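Local coordinates for protein R.MvaI (Kocuria varians, PDB 2OA9) that probably cleaves DNA at its target sequence, acting as a monomeric restriction endonuclease of the PD-(D/E)XK superfamily, at residues Glu6-Leu11 / Ala187-Asp192; Lys12-Asn17 / Asp47-Pro52; Lys164-Ile169 / Glu237-Tyr242. All blocks are in the same frame, centred on the assembly; numbering follows the deposited sequence.

Helix 6-19 covers one face of the mixed sheet, where Leu189 points to it, and helix 236-242 the other, where Ile166 and Val168 of the neighbouring strand point. Contacts 1 and 2 share helix 6-19 and have centres about 11 Å apart; Ile15 joins them, with its CD1 3.9 Å from CD1 of Leu189. Contacts 1 and 3, centres about 12 Å apart, meet through those antiparallel strands; contacts 2 and 3, about 20 Å between centres, do not touch. Glu237 of contact 3 binds a cadmium ion. Of the calcium ligands seen in another structure, Glu58 has its side chain about 4 Å from that of Ile166 (contact 3) and Ile59 about 7 Å from that of Leu189 (contact 1).

Contact 1. Residues Glu6-Leu11 / Ala187-Asp192; sequences EYLNLL and ANLFTD
Leu189 meets Leu8 and Leu11 where the N-terminal helix covers one face of the central mixed sheet, the sheet expected to form the core of a PD-(D/E)XK nuclease. The segments run almost antiparallel, at 170°, and their axes come within 11.8 Å, so side chains alone bridge the gap. No hydrogen bond crosses it, and the two segments bury only 132 Å² between them.

The side chain of Leu189 can be followed outward from the strand. Its CB points toward the helix but stops short of contact, and CG is still a branch point without a close partner on 6-11. The two methyls beyond it do the touching. CD1 faces CD2 of Leu11 and, one turn further along the same helix, also touches Ile15. CD2 touches both leucines of 6-11, lying 3.8 Å from CD1 of Leu8 and 4.0 Å from CD2 of Leu11. Leu8 and Leu189 pass alongside each other in opposite directions, whereas Leu11 approaches at a slant. Both helix leucines have CG anti to the backbone N (chi1 -173° for Leu8 and 174° for Leu11), which carries their methyls out toward the sheet.

Strand alternation explains the rest. Leu189 and Thr191 face the helix, while Phe190 between them packs on Ile166 and Leu239. Strand 179-192 is paired here with 166-176 and 244-248. At the helix's start, Tyr7 OH is hydrogen-bonded to the backbone O of Asp53, a residue that binds calcium in another structure of this protein, tying the helix to that loop. Thr191 divides its two branches: OG1 makes a weak hydrogen bond to Glu244 O, and CG2 crosses Leu8 at about a right angle, 4.1 Å from its CD1.

Contact 2. Residues Lys12-Asn17 / Asp47-Pro52; sequences KEAIQN and DNLDAP
Leu49 overlaps the side chains of Glu13 and Ala14 and touches the amide end of Asn17, closing a helix-helix contact between helix 6-19 and the C-terminal end of helix 33-49. A Schellman motif terminates the second helix: Asp50 leaves helical geometry with a positive phi of 43°, two bonds run back into the last turn, and one of these joins Asp50 N to Asp47 O. The chain then turns back along helix 6-19, where Ala51 packs on Leu10 and Pro52 on Tyr7 and Leu10.

Leu49 carries most of the contact, since 88 Å² of its surface is covered by 12-17. Its CG lies anti to the carbonyl carbon (chi1 -61°), which sends the branch out to helix 6-19, and the two methyls divide the opposing surface between them. CD1 takes the inner side, 3.7 Å from CB of Ala14 and equally close to that residue's backbone N. CD2 lies against the outer side, where Glu13, with its chain extended beyond CG, crosses it obliquely. Glu13 CG is 3.8 Å and Glu13 OE2 3.4 Å from CD2 of Leu49, so CG as well as the carboxylate lies against the methyl.

Ala14 also touches Leu42 and Glu45, which extends the interface back along helix 33-49. On another flank of helix 6-19, Gln16 NE2 is hydrogen-bonded to Val249 OXT; Val249 and Asp20 bind a cadmium ion. Asn17 has its polar partner on the second helix, in Glu45 OE2, and the same donor atom, ND2, rests 4.1 Å from CD2 of Leu49.

Contact 3. Residues Lys164-Ile169 / Glu237-Tyr242; sequences KYIAVI and EKLLEY. With CD (cadmium ion), chain E.
Glu237 turns back toward the strand and meets Val168: its CB points away, but the chain bends at chi2 (-82°), bringing the carboxylate round until OE1 lies 4.2 Å from CG1 of Val168, the two side chains crossing at about a right angle. Both oxygens grip a cadmium ion, OE1 at 2.4 Å and OE2 at 2.3 Å, and this chelation fixes the carboxylate's rotation. His62 adds a further ligand through ND1, and Val168 touches that histidine too. Lys238 NZ makes a long, weak ion pair with Asp206 OD1. Leu239 returns to the interface, its CD2 3.9 Å from CD1 of Ile166; it also touches Phe190. This short, weakly bonded helix, with backbone bonds reaching three residues back, crosses strand 166-169 at -113° and covers the sheet face opposite helix 6-19: Leu239 and Leu240 meet Ile166 and Val168, while Leu189 of the neighbouring strand points to helix 6-19. Leu240 has CD2 4.3 Å from CG2 of Val168, while its CD1 flanks the cadmium at 4.2 Å. Glu241 and Asp206 together bind another cadmium ion. Tyr242 OH is hydrogen-bonded to Asp206 OD2 and Asn204 ND2.

Contact 1. Residues Glu6-Leu11 / Ala187-Asp192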
loop_
_atom_site.group_PDB
_atom_site.type_symbol
_atom_site.label_atom_id
_atom_site.label_comp_id
_atom_site.label_asym_id
_atom_site.label_seq_id
_atom_site.Cartn_x
_atom_site.Cartn_y
_atom_site.Cartn_z
ATOM N N GLU A 6 -10.705 8.324 -20.292
ATOM C CA GLU A 6 -12.173 8.353 -20.256
ATOM C C GLU A 6 -12.679 7.968 -18.882
ATOM O O GLU A 6 -13.599 8.562 -18.361
ATOM C CB GLU A 6 -12.810 7.397 -21.285
ATOM C CG GLU A 6 -12.416 7.620 -22.721
ATOM C CD GLU A 6 -13.482 7.159 -23.693
ATOM O OE1 GLU A 6 -13.843 5.971 -23.648
ATOM O OE2 GLU A 6 -13.949 7.970 -24.499
ATOM N N TYR A 7 -12.082 6.956 -18.292
ATOM C CA TYR A 7 -12.564 6.485 -16.995
ATOM C C TYR A 7 -12.352 7.543 -15.914
ATOM O O TYR A 7 -13.247 7.848 -15.125
ATOM C CB TYR A 7 -11.860 5.182 -16.600
ATOM C CG TYR A 7 -12.369 4.588 -15.318
ATOM C CD1 TYR A 7 -13.539 3.844 -15.310
ATOM C CD2 TYR A 7 -11.694 4.765 -14.141
ATOM C CE1 TYR A 7 -14.037 3.293 -14.147
ATOM C CE2 TYR A 7 -12.174 4.192 -12.955
ATOM C CZ TYR A 7 -13.345 3.459 -12.984
ATOM O OH TYR A 7 -13.826 2.894 -11.820
ATOM N N LEU A 8 -11.155 8.105 -15.900
ATOM C CA LEU A 8 -10.850 9.135 -14.953
ATOM C C LEU A 8 -11.744 10.347 -15.115
ATOM O O LEU A 8 -12.141 10.972 -14.129
ATOM C CB LEU A 8 -9.368 9.518 -15.093
ATOM C CG LEU A 8 -8.853 10.493 -14.043
ATOM C CD1 LEU A 8 -9.128 10.006 -12.619
ATOM C CD2 LEU A 8 -7.385 10.733 -14.228
ATOM N N ASN A 9 -12.066 10.726 -16.351
ATOM C CA ASN A 9 -12.977 11.834 -16.562
ATOM C C ASN A 9 -14.296 11.597 -15.836
ATOM O O ASN A 9 -14.806 12.503 -15.165
ATOM C CB ASN A 9 -13.210 12.046 -18.062
ATOM C CG ASN A 9 -14.382 13.039 -18.389
ATOM O OD1 ASN A 9 -14.254 14.207 -18.167
ATOM N ND2 ASN A 9 -15.446 12.531 -18.947
ATOM N N LEU A 10 -14.828 10.397 -15.969
ATOM C CA LEU A 10 -16.109 10.035 -15.329
ATOM C C LEU A 10 -16.009 9.964 -13.799
ATOM O O LEU A 10 -16.883 10.425 -13.095
ATOM C CB LEU A 10 -16.661 8.697 -15.877
ATOM C CG LEU A 10 -17.180 8.840 -17.312
ATOM C CD1 LEU A 10 -17.465 7.484 -17.938
ATOM C CD2 LEU A 10 -18.418 9.738 -17.383
ATOM N N LEU A 11 -14.932 9.380 -13.296
ATOM C CA LEU A 11 -14.711 9.295 -11.866
ATOM C C LEU A 11 -14.577 10.673 -11.253
ATOM O O LEU A 11 -15.199 10.945 -10.220
ATOM C CB LEU A 11 -13.526 8.388 -11.563
ATOM C CG LEU A 11 -13.102 8.332 -10.078
ATOM C CD1 LEU A 11 -14.263 7.772 -9.266
ATOM C CD2 LEU A 11 -11.820 7.551 -9.993
ATOM N N ALA A 187 -12.166 16.244 -1.880
ATOM C CA ALA A 187 -11.662 14.896 -2.018
ATOM C C ALA A 187 -10.273 14.979 -2.655
ATOM O O ALA A 187 -10.070 15.672 -3.628
ATOM C CB ALA A 187 -12.624 14.025 -2.822
ATOM N N ASN A 188 -9.304 14.273 -2.086
ATOM C CA ASN A 188 -7.992 14.103 -2.651
ATOM C C ASN A 188 -7.965 12.736 -3.313
ATOM O O ASN A 188 -8.012 11.694 -2.640
ATOM C CB ASN A 188 -6.919 14.150 -1.563
ATOM C CG ASN A 188 -6.793 15.492 -0.941
ATOM O OD1 ASN A 188 -7.706 15.935 -0.236
ATOM N ND2 ASN A 188 -5.642 16.115 -1.106
ATOM N N LEU A 189 -7.925 12.737 -4.645
ATOM C CA LEU A 189 -7.980 11.506 -5.441
ATOM C C LEU A 189 -6.561 11.143 -5.873
ATOM O O LEU A 189 -5.945 11.816 -6.683
ATOM C CB LEU A 189 -8.865 11.699 -6.692
ATOM C CG LEU A 189 -9.035 10.439 -7.537
ATOM C CD1 LEU A 189 -9.788 9.346 -6.858
ATOM C CD2 LEU A 189 -9.707 10.802 -8.915
ATOM N N PHE A 190 -6.073 10.055 -5.290
ATOM C CA PHE A 190 -4.783 9.460 -5.624
ATOM C C PHE A 190 -5.005 8.700 -6.916
ATOM O O PHE A 190 -5.896 7.835 -6.989
ATOM C CB PHE A 190 -4.378 8.485 -4.503
ATOM C CG PHE A 190 -3.327 7.479 -4.917
ATOM C CD1 PHE A 190 -1.991 7.829 -4.920
ATOM C CD2 PHE A 190 -3.669 6.209 -5.309
ATOM C CE1 PHE A 190 -1.018 6.907 -5.289
ATOM C CE2 PHE A 190 -2.706 5.296 -5.667
ATOM C CZ PHE A 190 -1.381 5.642 -5.632
ATOM N N THR A 191 -4.159 8.947 -7.912
ATOM C CA THR A 191 -4.304 8.320 -9.246
ATOM C C THR A 191 -3.093 7.538 -9.749
ATOM O O THR A 191 -3.190 6.816 -10.751
ATOM C CB THR A 191 -4.684 9.368 -10.328
ATOM O OG1 THR A 191 -3.656 10.356 -10.459
ATOM C CG2 THR A 191 -5.946 10.151 -10.007
ATOM N N ASP A 192 -1.938 7.684 -9.126
ATOM C CA ASP A 192 -0.720 7.031 -9.623
ATOM C C ASP A 192 0.394 7.129 -8.621
ATOM O O ASP A 192 0.437 8.043 -7.791
ATOM C CB ASP A 192 -0.253 7.595 -10.962
ATOM C CG ASP A 192 0.764 6.684 -11.659
ATOM O OD1 ASP A 192 0.623 5.429 -11.580
ATOM O OD2 ASP A 192 1.753 7.161 -12.276
#

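Contact 2. Residues Lys12-Asn17 / Asp47-Pro52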
loop_
_atom_site.group_PDB
_atom_site.type_symbol
_atom_site.label_atom_id
_atom_site.label_comp_id
_atom_site.label_asym_id
_atom_site.label_seq_id
_atom_site.Cartn_x
_atom_site.Cartn_y
_atom_site.Cartn_z
ATOM N N LYS A 12 -13.795 11.550 -11.880
ATOM C CA LYS A 12 -13.653 12.923 -11.378
ATOM C C LYS A 12 -15.001 13.632 -11.399
ATOM O O LYS A 12 -15.302 14.348 -10.467
ATOM C CB LYS A 12 -12.605 13.746 -12.118
ATOM C CG LYS A 12 -11.196 13.259 -11.937
ATOM C CD LYS A 12 -10.248 14.035 -12.850
ATOM C CE LYS A 12 -8.776 13.692 -12.671
ATOM N NZ LYS A 12 -7.944 14.077 -13.833
ATOM N N GLU A 13 -15.764 13.466 -12.479
ATOM C CA GLU A 13 -17.089 14.065 -12.567
ATOM C C GLU A 13 -17.998 13.585 -11.448
ATOM O O GLU A 13 -18.710 14.388 -10.846
ATOM C CB GLU A 13 -17.696 13.837 -13.958
ATOM C CG GLU A 13 -19.141 14.295 -14.133
ATOM C CD GLU A 13 -19.652 14.216 -15.560
ATOM O OE1 GLU A 13 -19.001 13.595 -16.419
ATOM O OE2 GLU A 13 -20.729 14.830 -15.819
ATOM N N ALA A 14 -17.956 12.288 -11.181
ATOM C CA ALA A 14 -18.771 11.687 -10.128
ATOM C C ALA A 14 -18.397 12.276 -8.761
ATOM O O ALA A 14 -19.269 12.662 -7.988
ATOM C CB ALA A 14 -18.624 10.176 -10.138
ATOM N N ILE A 15 -17.109 12.336 -8.462
ATOM C CA ILE A 15 -16.655 12.893 -7.179
ATOM C C ILE A 15 -16.985 14.393 -7.086
ATOM O O ILE A 15 -17.424 14.882 -6.054
ATOM C CB ILE A 15 -15.169 12.615 -6.990
ATOM C CG1 ILE A 15 -14.928 11.127 -6.779
ATOM C CG2 ILE A 15 -14.591 13.413 -5.839
ATOM C CD1 ILE A 15 -13.479 10.702 -6.864
ATOM N N GLN A 16 -16.812 15.129 -8.174
ATOM C CA GLN A 16 -17.141 16.524 -8.214
ATOM C C GLN A 16 -18.636 16.751 -7.942
ATOM O O GLN A 16 -18.992 17.695 -7.248
ATOM C CB GLN A 16 -16.742 17.107 -9.573
ATOM C CG GLN A 16 -16.973 18.610 -9.653
ATOM C CD GLN A 16 -15.903 19.389 -8.946
ATOM O OE1 GLN A 16 -14.764 19.447 -9.428
ATOM N NE2 GLN A 16 -16.243 19.994 -7.796
ATOM N N ASN A 17 -19.498 15.884 -8.464
ATOM C CA ASN A 17 -20.915 15.984 -8.229
ATOM C C ASN A 17 -21.290 15.677 -6.803
ATOM O O ASN A 17 -22.199 16.300 -6.276
ATOM C CB ASN A 17 -21.699 15.044 -9.140
ATOM C CG ASN A 17 -21.707 15.498 -10.604
ATOM O OD1 ASN A 17 -21.384 16.641 -10.923
ATOM N ND2 ASN A 17 -22.078 14.606 -11.480
ATOM N N ASP A 47 -25.143 5.516 -12.184
ATOM C CA ASP A 47 -26.377 5.605 -12.965
ATOM C C ASP A 47 -26.554 6.974 -13.617
ATOM O O ASP A 47 -26.883 7.068 -14.806
ATOM C CB ASP A 47 -27.590 5.311 -12.062
ATOM N N ASN A 48 -26.327 8.037 -12.841
ATOM C CA ASN A 48 -26.507 9.397 -13.339
ATOM C C ASN A 48 -25.558 9.787 -14.452
ATOM O O ASN A 48 -25.867 10.699 -15.228
ATOM C CB ASN A 48 -26.335 10.411 -12.210
ATOM C CG ASN A 48 -27.538 10.514 -11.344
ATOM O OD1 ASN A 48 -28.658 10.382 -11.824
ATOM N ND2 ASN A 48 -27.321 10.764 -10.047
ATOM N N LEU A 49 -24.404 9.121 -14.508
ATOM C CA LEU A 49 -23.401 9.368 -15.531
ATOM C C LEU A 49 -23.327 8.251 -16.554
ATOM O O LEU A 49 -22.564 8.355 -17.525
ATOM C CB LEU A 49 -22.030 9.537 -14.876
ATOM C CG LEU A 49 -21.961 10.696 -13.907
ATOM C CD1 LEU A 49 -20.613 10.694 -13.216
ATOM C CD2 LEU A 49 -22.175 11.996 -14.668
ATOM N N ASP A 50 -24.104 7.190 -16.330
ATOM C CA ASP A 50 -23.996 5.962 -17.118
ATOM C C ASP A 50 -22.520 5.653 -17.292
ATOM O O ASP A 50 -21.976 5.644 -18.410
ATOM C CB ASP A 50 -24.729 6.083 -18.468
ATOM C CG ASP A 50 -26.248 5.893 -18.339
ATOM O OD1 ASP A 50 -26.713 5.430 -17.268
ATOM O OD2 ASP A 50 -27.057 6.181 -19.256
ATOM N N ALA A 51 -21.880 5.455 -16.146
ATOM C CA ALA A 51 -20.475 5.173 -16.052
ATOM C C ALA A 51 -20.301 3.699 -15.714
ATOM O O ALA A 51 -21.217 3.066 -15.186
ATOM C CB ALA A 51 -19.849 6.039 -14.948
ATOM N N PRO A 52 -19.125 3.153 -16.010
ATOM C CA PRO A 52 -18.770 1.827 -15.505
ATOM C C PRO A 52 -18.591 1.926 -14.009
ATOM O O PRO A 52 -18.597 3.010 -13.443
ATOM C CB PRO A 52 -17.444 1.503 -16.204
ATOM C CG PRO A 52 -16.862 2.837 -16.581
ATOM C CD PRO A 52 -18.039 3.753 -16.818
#

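Contact 3. Residues Lys164-Ile169 / Glu237-Tyr242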
loop_
_atom_site.group_PDB
_atom_site.type_symbol
_atom_site.label_atom_id
_atom_site.label_comp_id
_atom_site.label_asym_id
_atom_site.label_seq_id
_atom_site.Cartn_x
_atom_site.Cartn_y
_atom_site.Cartn_z
ATOM N N LYS A 164 -4.844 0.914 -7.179
ATOM C CA LYS A 164 -6.241 1.290 -7.317
ATOM C C LYS A 164 -6.337 2.753 -6.948
ATOM O O LYS A 164 -5.473 3.289 -6.233
ATOM C CB LYS A 164 -7.123 0.431 -6.419
ATOM C CG LYS A 164 -7.103 -1.058 -6.796
ATOM C CD LYS A 164 -7.991 -1.896 -5.913
ATOM C CE LYS A 164 -8.378 -3.231 -6.562
ATOM N NZ LYS A 164 -9.215 -4.062 -5.619
ATOM N N TYR A 165 -7.384 3.408 -7.425
ATOM C CA TYR A 165 -7.733 4.739 -6.950
ATOM C C TYR A 165 -8.083 4.744 -5.459
ATOM O O TYR A 165 -8.651 3.806 -4.928
ATOM C CB TYR A 165 -8.899 5.332 -7.776
ATOM C CG TYR A 165 -8.597 5.550 -9.243
ATOM C CD1 TYR A 165 -9.125 4.701 -10.223
ATOM C CD2 TYR A 165 -7.785 6.582 -9.646
ATOM C CE1 TYR A 165 -8.831 4.900 -11.561
ATOM C CE2 TYR A 165 -7.502 6.801 -10.950
ATOM C CZ TYR A 165 -8.031 5.969 -11.903
ATOM O OH TYR A 165 -7.693 6.203 -13.195
ATOM N N ILE A 166 -7.703 5.818 -4.779
ATOM C CA ILE A 166 -8.107 6.048 -3.395
ATOM C C ILE A 166 -8.551 7.503 -3.307
ATOM O O ILE A 166 -7.918 8.380 -3.925
ATOM C CB ILE A 166 -6.913 5.830 -2.433
ATOM C CG1 ILE A 166 -6.480 4.372 -2.426
ATOM C CG2 ILE A 166 -7.264 6.231 -1.009
ATOM C CD1 ILE A 166 -5.010 4.211 -2.209
ATOM N N ALA A 167 -9.577 7.762 -2.509
ATOM C CA ALA A 167 -9.994 9.138 -2.211
ATOM C C ALA A 167 -9.917 9.377 -0.712
ATOM O O ALA A 167 -10.487 8.635 0.087
ATOM C CB ALA A 167 -11.390 9.427 -2.748
ATOM N N VAL A 168 -9.196 10.417 -0.330
ATOM C CA VAL A 168 -9.122 10.860 1.053
ATOM C C VAL A 168 -9.936 12.154 1.150
ATOM O O VAL A 168 -9.654 13.115 0.452
ATOM C CB VAL A 168 -7.685 11.109 1.473
ATOM C CG1 VAL A 168 -7.603 11.588 2.897
ATOM C CG2 VAL A 168 -6.842 9.893 1.225
ATOM N N ILE A 169 -10.934 12.137 2.005
ATOM C CA ILE A 169 -12.023 13.114 2.000
ATOM C C ILE A 169 -12.177 13.781 3.354
ATOM O O ILE A 169 -11.639 13.324 4.367
ATOM C CB ILE A 169 -13.367 12.459 1.577
ATOM C CG1 ILE A 169 -13.843 11.439 2.605
ATOM C CG2 ILE A 169 -13.220 11.798 0.193
ATOM C CD1 ILE A 169 -15.240 10.861 2.316
ATOM N N GLU A 237 -2.181 8.423 4.772
ATOM C CA GLU A 237 -1.922 9.875 4.608
ATOM C C GLU A 237 -0.625 10.105 3.916
ATOM O O GLU A 237 -0.503 10.995 3.068
ATOM C CB GLU A 237 -1.847 10.627 5.953
ATOM C CG GLU A 237 -3.149 11.091 6.521
ATOM C CD GLU A 237 -3.630 12.391 5.927
ATOM O OE1 GLU A 237 -3.983 12.389 4.770
ATOM O OE2 GLU A 237 -3.712 13.395 6.661
ATOM N N LYS A 238 0.381 9.337 4.304
ATOM C CA LYS A 238 1.687 9.495 3.745
ATOM C C LYS A 238 1.717 9.313 2.252
ATOM O O LYS A 238 2.537 9.904 1.551
ATOM C CB LYS A 238 2.602 8.517 4.422
ATOM C CG LYS A 238 4.029 8.855 4.298
ATOM C CD LYS A 238 4.813 8.373 5.517
ATOM C CE LYS A 238 4.436 9.050 6.833
ATOM N NZ LYS A 238 5.304 10.190 7.203
ATOM N N LEU A 239 0.832 8.491 1.723
ATOM C CA LEU A 239 0.715 8.294 0.286
ATOM C C LEU A 239 0.436 9.598 -0.493
ATOM O O LEU A 239 0.933 9.764 -1.606
ATOM C CB LEU A 239 -0.295 7.191 -0.059
ATOM C CG LEU A 239 -0.433 6.843 -1.541
ATOM C CD1 LEU A 239 0.889 6.442 -2.168
ATOM C CD2 LEU A 239 -1.469 5.707 -1.674
ATOM N N LEU A 240 -0.235 10.583 0.121
ATOM C CA LEU A 240 -0.452 11.886 -0.492
ATOM C C LEU A 240 0.821 12.688 -0.684
ATOM O O LEU A 240 0.836 13.652 -1.434
ATOM C CB LEU A 240 -1.466 12.721 0.302
ATOM C CG LEU A 240 -2.816 12.025 0.528
ATOM C CD1 LEU A 240 -3.735 12.889 1.313
ATOM C CD2 LEU A 240 -3.477 11.641 -0.837
ATOM N N GLU A 241 1.900 12.298 -0.030
ATOM C CA GLU A 241 3.214 12.923 -0.287
ATOM C C GLU A 241 3.867 12.412 -1.560
ATOM O O GLU A 241 4.584 13.138 -2.254
ATOM C CB GLU A 241 4.139 12.661 0.907
ATOM C CG GLU A 241 5.642 12.961 0.736
ATOM C CD GLU A 241 6.503 12.666 1.951
ATOM O OE1 GLU A 241 5.971 12.462 3.041
ATOM O OE2 GLU A 241 7.744 12.646 1.819
ATOM N N TYR A 242 3.623 11.146 -1.874
ATOM C CA TYR A 242 4.311 10.454 -2.972
ATOM C C TYR A 242 3.522 10.278 -4.267
ATOM O O TYR A 242 4.124 10.150 -5.335
ATOM C CB TYR A 242 4.762 9.063 -2.526
ATOM C CG TYR A 242 5.831 9.157 -1.485
ATOM C CD1 TYR A 242 7.183 9.239 -1.845
ATOM C CD2 TYR A 242 5.525 9.254 -0.112
ATOM C CE1 TYR A 242 8.158 9.393 -0.914
ATOM C CE2 TYR A 242 6.510 9.398 0.859
ATOM C CZ TYR A 242 7.843 9.459 0.451
ATOM O OH TYR A 242 8.811 9.613 1.348
HETATM CD CD CD E . -4.349 14.769 4.973
#